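Local atomic coordinates of putative Zn-dependent Alcohol Dehydrogenase (Rhodobacter sphaeroides, PDB entry 3IV6), a protein that binds S-adenosylmethionine in a Rossmann-like alpha/beta fold and, although named a putative zinc-dependent alcohol dehydrogenase, probably acts as an S-adenosylmethionine-dependent methyltransferase-like enzyme. Residues L107-N121 against M135-K149. Numbering follows the deposited sequence.
Sequences LAGHFDFVLNDRLIN and MLSLVGSGTVRASVK. With SAM (S-adenosylmethionine), chain E.
Parallel strand pairing from Phe113–Thr143 to Asp117–Ser147, joined by the crossover helix 125-139, makes this contact a beta-alpha-beta unit of the Rossmann-like class I methyltransferase fold. The strand axes lie 4.7 Å apart at closest approach, with 4° between their directions. Backbone bonds alternate in direction, as parallel pairing requires: Val114 N reaches Thr143 O at 3.0 Å, and Arg145 N reaches Val114 O at 2.8 Å. The helix lies over the face carrying Val114 and Asn116: Val114 crosses Leu138 and Met135 at about a right angle, CG2 meeting Leu138 CB at 3.7 Å and CG1 meeting CB of the selenomethionine. Where the helix ends, Gly109 N donates to Ser137 O.

At the C-terminal end of the pairing, polar side chains take over. Asp117 CG stands anti to the backbone N (chi1 -178°), bringing OD1 2.6 Å from Ser147 OG, which donates to its anti lone pair. Arg118 NE forms a salt bridge to the same OD1 from above the carboxylate plane at 3.3 Å, giving it two donors, while NH1 bonds Ala28 O. With alanine in place of Asp117, Ser147 OG would probably lose this acceptor and Arg118 its salt-bridge mate. Asn121 clasps Lys149 through two in-plane lone-pair bonds, OD1 from Lys149 N (2.7 Å) and ND2 to Lys149 O.

Asp117, Arg118 and Leu119 line the S-adenosylmethionine pocket at the C-terminal end of strand 113-117; strand 48-52 flanks 113-117, and antiparallel strand 251-258 flanks 143-149.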
loop_
_atom_site.group_PDB
_atom_site.type_symbol
_atom_site.label_atom_id
_atom_site.label_comp_id
_atom_site.label_asym_id
_atom_site.label_seq_id
_atom_site.Cartn_x
_atom_site.Cartn_y
_atom_site.Cartn_z
ATOM N N LEU A 107 5.081 13.485 15.252
ATOM C CA LEU A 107 4.348 13.467 13.977
ATOM C C LEU A 107 2.823 13.333 14.116
ATOM O O LEU A 107 2.096 13.419 13.132
ATOM C CB LEU A 107 4.875 12.350 13.070
ATOM C CG LEU A 107 6.306 12.462 12.540
ATOM C CD1 LEU A 107 6.664 11.183 11.711
ATOM C CD2 LEU A 107 6.547 13.783 11.733
ATOM N N ALA A 108 2.344 13.088 15.324
ATOM C CA ALA A 108 0.916 12.956 15.556
ATOM C C ALA A 108 0.181 14.223 15.127
ATOM O O ALA A 108 0.650 15.312 15.396
ATOM C CB ALA A 108 0.644 12.630 17.038
ATOM N N GLY A 109 -0.950 14.072 14.439
ATOM C CA GLY A 109 -1.756 15.197 13.991
ATOM C C GLY A 109 -1.023 16.266 13.187
ATOM O O GLY A 109 -1.436 17.435 13.108
ATOM N N HIS A 110 0.054 15.860 12.545
ATOM C CA HIS A 110 0.903 16.800 11.846
ATOM C C HIS A 110 0.499 17.024 10.388
ATOM O O HIS A 110 0.946 17.974 9.758
ATOM C CB HIS A 110 2.341 16.296 11.911
ATOM C CG HIS A 110 3.355 17.369 11.739
ATOM N ND1 HIS A 110 3.934 17.653 10.520
ATOM C CD2 HIS A 110 3.879 18.245 12.624
ATOM C CE1 HIS A 110 4.783 18.651 10.666
ATOM N NE2 HIS A 110 4.770 19.030 11.930
ATOM N N PHE A 111 -0.334 16.149 9.836
ATOM C CA PHE A 111 -0.714 16.272 8.419
ATOM C C PHE A 111 -2.204 16.538 8.201
ATOM O O PHE A 111 -3.027 16.009 8.939
ATOM C CB PHE A 111 -0.255 15.029 7.655
ATOM C CG PHE A 111 1.220 14.836 7.692
ATOM C CD1 PHE A 111 2.038 15.492 6.785
ATOM C CD2 PHE A 111 1.798 14.043 8.643
ATOM C CE1 PHE A 111 3.417 15.347 6.826
ATOM C CE2 PHE A 111 3.172 13.900 8.683
ATOM C CZ PHE A 111 3.985 14.571 7.768
ATOM N N ASP A 112 -2.547 17.360 7.204
ATOM C CA ASP A 112 -3.962 17.525 6.836
ATOM C C ASP A 112 -4.514 16.280 6.104
ATOM O O ASP A 112 -5.687 15.897 6.285
ATOM C CB ASP A 112 -4.169 18.740 5.932
ATOM C CG ASP A 112 -3.867 20.054 6.623
ATOM O OD1 ASP A 112 -3.285 20.941 5.959
ATOM O OD2 ASP A 112 -4.217 20.198 7.824
ATOM N N PHE A 113 -3.658 15.674 5.274
ATOM C CA PHE A 113 -4.017 14.509 4.472
ATOM C C PHE A 113 -2.972 13.409 4.498
ATOM O O PHE A 113 -1.771 13.670 4.429
ATOM C CB PHE A 113 -4.273 14.907 3.024
ATOM C CG PHE A 113 -5.426 15.840 2.852
ATOM C CD1 PHE A 113 -6.711 15.348 2.723
ATOM C CD2 PHE A 113 -5.227 17.214 2.823
ATOM C CE1 PHE A 113 -7.778 16.210 2.561
ATOM C CE2 PHE A 113 -6.274 18.075 2.670
ATOM C CZ PHE A 113 -7.556 17.581 2.534
ATOM N N VAL A 114 -3.443 12.169 4.608
ATOM C CA VAL A 114 -2.567 11.024 4.395
ATOM C C VAL A 114 -3.129 10.249 3.222
ATOM O O VAL A 114 -4.287 9.812 3.237
ATOM C CB VAL A 114 -2.479 10.120 5.639
ATOM C CG1 VAL A 114 -2.049 8.676 5.255
ATOM C CG2 VAL A 114 -1.535 10.710 6.676
ATOM N N LEU A 115 -2.321 10.122 2.182
ATOM C CA LEU A 115 -2.695 9.353 0.991
ATOM C C LEU A 115 -1.885 8.038 0.845
ATOM O O LEU A 115 -0.691 7.982 1.160
ATOM C CB LEU A 115 -2.528 10.211 -0.266
ATOM C CG LEU A 115 -2.835 11.697 -0.121
ATOM C CD1 LEU A 115 -2.437 12.430 -1.373
ATOM C CD2 LEU A 115 -4.279 11.963 0.247
ATOM N N ASN A 116 -2.548 6.974 0.398
ATOM C CA ASN A 116 -1.823 5.827 -0.154
ATOM C C ASN A 116 -2.648 5.017 -1.141
ATOM O O ASN A 116 -3.879 4.906 -0.990
ATOM C CB ASN A 116 -1.242 4.936 0.952
ATOM C CG ASN A 116 -2.276 4.541 2.008
ATOM O OD1 ASN A 116 -2.398 5.191 3.044
ATOM N ND2 ASN A 116 -2.982 3.444 1.765
ATOM N N ASP A 117 -1.974 4.487 -2.162
ATOM C CA ASP A 117 -2.634 3.706 -3.201
ATOM C C ASP A 117 -2.327 2.218 -3.110
ATOM O O ASP A 117 -1.238 1.793 -3.484
ATOM C CB ASP A 117 -2.235 4.195 -4.591
ATOM C CG ASP A 117 -2.952 3.425 -5.714
ATOM O OD1 ASP A 117 -4.148 3.070 -5.562
ATOM O OD2 ASP A 117 -2.322 3.198 -6.765
ATOM N N ARG A 118 -3.295 1.437 -2.638
ATOM C CA ARG A 118 -3.203 -0.022 -2.632
ATOM C C ARG A 118 -2.089 -0.559 -1.721
ATOM O O ARG A 118 -1.527 -1.647 -1.934
ATOM C CB ARG A 118 -3.096 -0.544 -4.056
ATOM C CG ARG A 118 -4.439 -0.575 -4.770
ATOM C CD ARG A 118 -4.317 -0.899 -6.265
ATOM N NE ARG A 118 -3.900 0.215 -7.113
ATOM C CZ ARG A 118 -3.643 0.087 -8.423
ATOM N NH1 ARG A 118 -3.765 -1.101 -8.982
ATOM N NH2 ARG A 118 -3.256 1.125 -9.182
ATOM N N LEU A 119 -1.807 0.199 -0.671
ATOM C CA LEU A 119 -0.785 -0.151 0.303
ATOM C C LEU A 119 -1.335 -1.191 1.271
ATOM O O LEU A 119 -0.621 -2.015 1.798
ATOM C CB LEU A 119 -0.420 1.102 1.074
ATOM C CG LEU A 119 0.361 0.885 2.347
ATOM C CD1 LEU A 119 1.709 0.254 2.005
ATOM C CD2 LEU A 119 0.511 2.195 3.099
ATOM N N ILE A 120 -2.635 -1.147 1.488
ATOM C CA ILE A 120 -3.299 -2.030 2.423
ATOM C C ILE A 120 -3.261 -3.452 1.877
ATOM O O ILE A 120 -3.363 -4.417 2.623
ATOM C CB ILE A 120 -4.753 -1.529 2.711
ATOM C CG1 ILE A 120 -4.749 -0.391 3.737
ATOM C CG2 ILE A 120 -5.657 -2.649 3.267
ATOM C CD1 ILE A 120 -5.912 0.521 3.543
ATOM N N ASN A 121 -3.093 -3.571 0.566
ATOM C CA ASN A 121 -3.078 -4.868 -0.079
ATOM C C ASN A 121 -1.737 -5.570 0.254
ATOM O O ASN A 121 -1.595 -6.787 0.101
ATOM C CB ASN A 121 -3.251 -4.679 -1.584
ATOM C CG ASN A 121 -4.698 -4.383 -1.989
ATOM O OD1 ASN A 121 -5.042 -3.256 -2.381
ATOM N ND2 ASN A 121 -5.544 -5.402 -1.914
HETATM N N MSE A 135 -2.159 5.800 10.147
HETATM C CA MSE A 135 -2.539 6.867 9.240
HETATM C C MSE A 135 -3.367 7.921 10.002
HETATM O O MSE A 135 -3.206 9.147 9.830
HETATM C CB MSE A 135 -3.334 6.306 8.074
HETATM C CG MSE A 135 -2.602 5.321 7.196
HETATM SE SE MSE A 135 -3.773 4.339 5.939
HETATM C CE MSE A 135 -2.631 2.794 5.595
ATOM N N LEU A 136 -4.254 7.419 10.846
ATOM C CA LEU A 136 -5.097 8.244 11.686
ATOM C C LEU A 136 -4.265 9.045 12.682
ATOM O O LEU A 136 -4.526 10.218 12.963
ATOM C CB LEU A 136 -6.079 7.330 12.417
ATOM C CG LEU A 136 -7.271 6.967 11.531
ATOM C CD1 LEU A 136 -8.200 6.030 12.242
ATOM C CD2 LEU A 136 -7.961 8.245 11.124
ATOM N N SER A 137 -3.244 8.393 13.203
ATOM C CA SER A 137 -2.325 9.020 14.115
ATOM C C SER A 137 -1.591 10.182 13.443
ATOM O O SER A 137 -1.374 11.216 14.066
ATOM C CB SER A 137 -1.349 7.976 14.628
ATOM O OG SER A 137 -0.381 8.554 15.467
ATOM N N LEU A 138 -1.217 9.999 12.182
ATOM C CA LEU A 138 -0.517 11.036 11.432
ATOM C C LEU A 138 -1.399 12.264 11.236
ATOM O O LEU A 138 -0.948 13.397 11.405
ATOM C CB LEU A 138 -0.057 10.498 10.076
ATOM C CG LEU A 138 1.070 9.462 10.105
ATOM C CD1 LEU A 138 1.404 8.991 8.697
ATOM C CD2 LEU A 138 2.303 10.028 10.792
ATOM N N VAL A 139 -2.657 12.032 10.877
ATOM C CA VAL A 139 -3.517 13.095 10.367
ATOM C C VAL A 139 -4.172 13.869 11.507
ATOM O O VAL A 139 -4.721 14.951 11.299
ATOM C CB VAL A 139 -4.614 12.537 9.441
ATOM C CG1 VAL A 139 -3.992 11.884 8.216
ATOM C CG2 VAL A 139 -5.491 11.548 10.194
ATOM N N GLY A 140 -4.108 13.307 12.709
ATOM C CA GLY A 140 -4.924 13.777 13.814
ATOM C C GLY A 140 -6.387 13.913 13.437
ATOM O O GLY A 140 -7.125 12.929 13.414
ATOM N N SER A 141 -6.805 15.139 13.143
ATOM C CA SER A 141 -8.187 15.407 12.762
ATOM C C SER A 141 -8.313 15.622 11.258
ATOM O O SER A 141 -9.311 16.161 10.780
ATOM C CB SER A 141 -8.724 16.626 13.515
ATOM O OG SER A 141 -7.918 17.766 13.279
ATOM N N GLY A 142 -7.295 15.199 10.516
ATOM C CA GLY A 142 -7.285 15.354 9.074
ATOM C C GLY A 142 -8.013 14.230 8.364
ATOM O O GLY A 142 -8.775 13.485 8.981
ATOM N N THR A 143 -7.778 14.107 7.063
ATOM C CA THR A 143 -8.428 13.076 6.259
ATOM C C THR A 143 -7.420 12.038 5.768
ATOM O O THR A 143 -6.292 12.377 5.411
ATOM C CB THR A 143 -9.165 13.737 5.074
ATOM O OG1 THR A 143 -10.021 14.776 5.582
ATOM C CG2 THR A 143 -9.970 12.707 4.269
ATOM N N VAL A 144 -7.810 10.771 5.792
ATOM C CA VAL A 144 -6.992 9.708 5.213
ATOM C C VAL A 144 -7.704 9.260 3.964
ATOM O O VAL A 144 -8.911 9.008 3.990
ATOM C CB VAL A 144 -6.861 8.505 6.174
ATOM C CG1 VAL A 144 -6.096 7.247 5.522
ATOM C CG2 VAL A 144 -6.198 8.968 7.453
ATOM N N ARG A 145 -6.962 9.186 2.864
ATOM C CA ARG A 145 -7.490 8.612 1.634
ATOM C C ARG A 145 -6.659 7.402 1.267
ATOM O O ARG A 145 -5.450 7.484 0.989
ATOM C CB ARG A 145 -7.509 9.658 0.528
ATOM C CG ARG A 145 -8.411 10.868 0.843
ATOM C CD ARG A 145 -8.328 11.892 -0.234
ATOM N NE ARG A 145 -9.301 12.951 -0.011
ATOM C CZ ARG A 145 -9.404 14.071 -0.732
ATOM N NH1 ARG A 145 -10.356 14.962 -0.423
ATOM N NH2 ARG A 145 -8.582 14.309 -1.751
ATOM N N ALA A 146 -7.304 6.250 1.322
ATOM C CA ALA A 146 -6.597 4.974 1.093
ATOM C C ALA A 146 -7.350 4.072 0.110
ATOM O O ALA A 146 -8.477 3.679 0.371
ATOM C CB ALA A 146 -6.368 4.239 2.426
ATOM N N SER A 147 -6.751 3.768 -1.032
ATOM C CA SER A 147 -7.445 2.916 -1.986
ATOM C C SER A 147 -7.066 1.465 -1.731
ATOM O O SER A 147 -5.966 1.191 -1.305
ATOM C CB SER A 147 -7.009 3.280 -3.356
ATOM O OG SER A 147 -5.642 2.948 -3.468
ATOM N N VAL A 148 -7.982 0.542 -1.980
ATOM C CA VAL A 148 -7.711 -0.856 -1.793
ATOM C C VAL A 148 -8.186 -1.646 -2.997
ATOM O O VAL A 148 -9.293 -1.472 -3.436
ATOM C CB VAL A 148 -8.449 -1.390 -0.591
ATOM C CG1 VAL A 148 -7.962 -2.833 -0.286
ATOM C CG2 VAL A 148 -8.203 -0.472 0.604
ATOM N N LYS A 149 -7.343 -2.511 -3.543
ATOM C CA LYS A 149 -7.764 -3.411 -4.615
ATOM C C LYS A 149 -8.625 -4.528 -4.036
ATOM O O LYS A 149 -8.222 -5.134 -3.083
ATOM C CB LYS A 149 -6.552 -4.018 -5.326
ATOM C CG LYS A 149 -6.802 -4.274 -6.778
ATOM C CD LYS A 149 -6.233 -5.581 -7.261
ATOM C CE LYS A 149 -7.173 -6.717 -6.922
ATOM N NZ LYS A 149 -8.418 -6.651 -7.750
HETATM N N SAM E . 3.216 0.477 -5.047
HETATM C CA SAM E . 1.839 0.585 -5.494
HETATM C C SAM E . 1.525 1.990 -5.961
HETATM O O SAM E . 2.346 2.917 -5.935
HETATM O OXT SAM E . 0.409 2.162 -6.395
HETATM C CB SAM E . 0.868 0.093 -4.428
HETATM C CG SAM E . 1.502 -0.654 -3.246
HETATM S SD SAM E . 2.235 0.361 -1.923
HETATM C CE SAM E . 2.116 2.053 -2.569
HETATM C "C5'" SAM E . 4.001 -0.109 -1.963
HETATM C "C4'" SAM E . 5.026 0.889 -1.436
HETATM O "O4'" SAM E . 4.826 1.092 -0.048
HETATM C "C3'" SAM E . 6.455 0.391 -1.565
HETATM O "O3'" SAM E . 7.249 1.516 -1.862
HETATM C "C2'" SAM E . 6.829 -0.080 -0.176
HETATM O "O2'" SAM E . 8.191 0.157 0.111
HETATM C "C1'" SAM E . 5.957 0.773 0.728
HETATM N N9 SAM E . 5.531 0.035 1.925
HETATM C C8 SAM E . 5.012 -1.233 1.954
HETATM N N7 SAM E . 4.765 -1.575 3.247
HETATM C C5 SAM E . 5.116 -0.541 4.061
HETATM C C6 SAM E . 5.067 -0.364 5.457
HETATM N N6 SAM E . 4.621 -1.309 6.289
HETATM N N1 SAM E . 5.522 0.820 5.980
HETATM C C2 SAM E . 6.028 1.794 5.129
HETATM N N3 SAM E . 6.067 1.641 3.764
HETATM C C4 SAM E . 5.616 0.481 3.232
HETATM O O HOH W 1 -4.874 17.654 13.414
HETATM O O HOH W 2 -3.982 1.547 0.440
#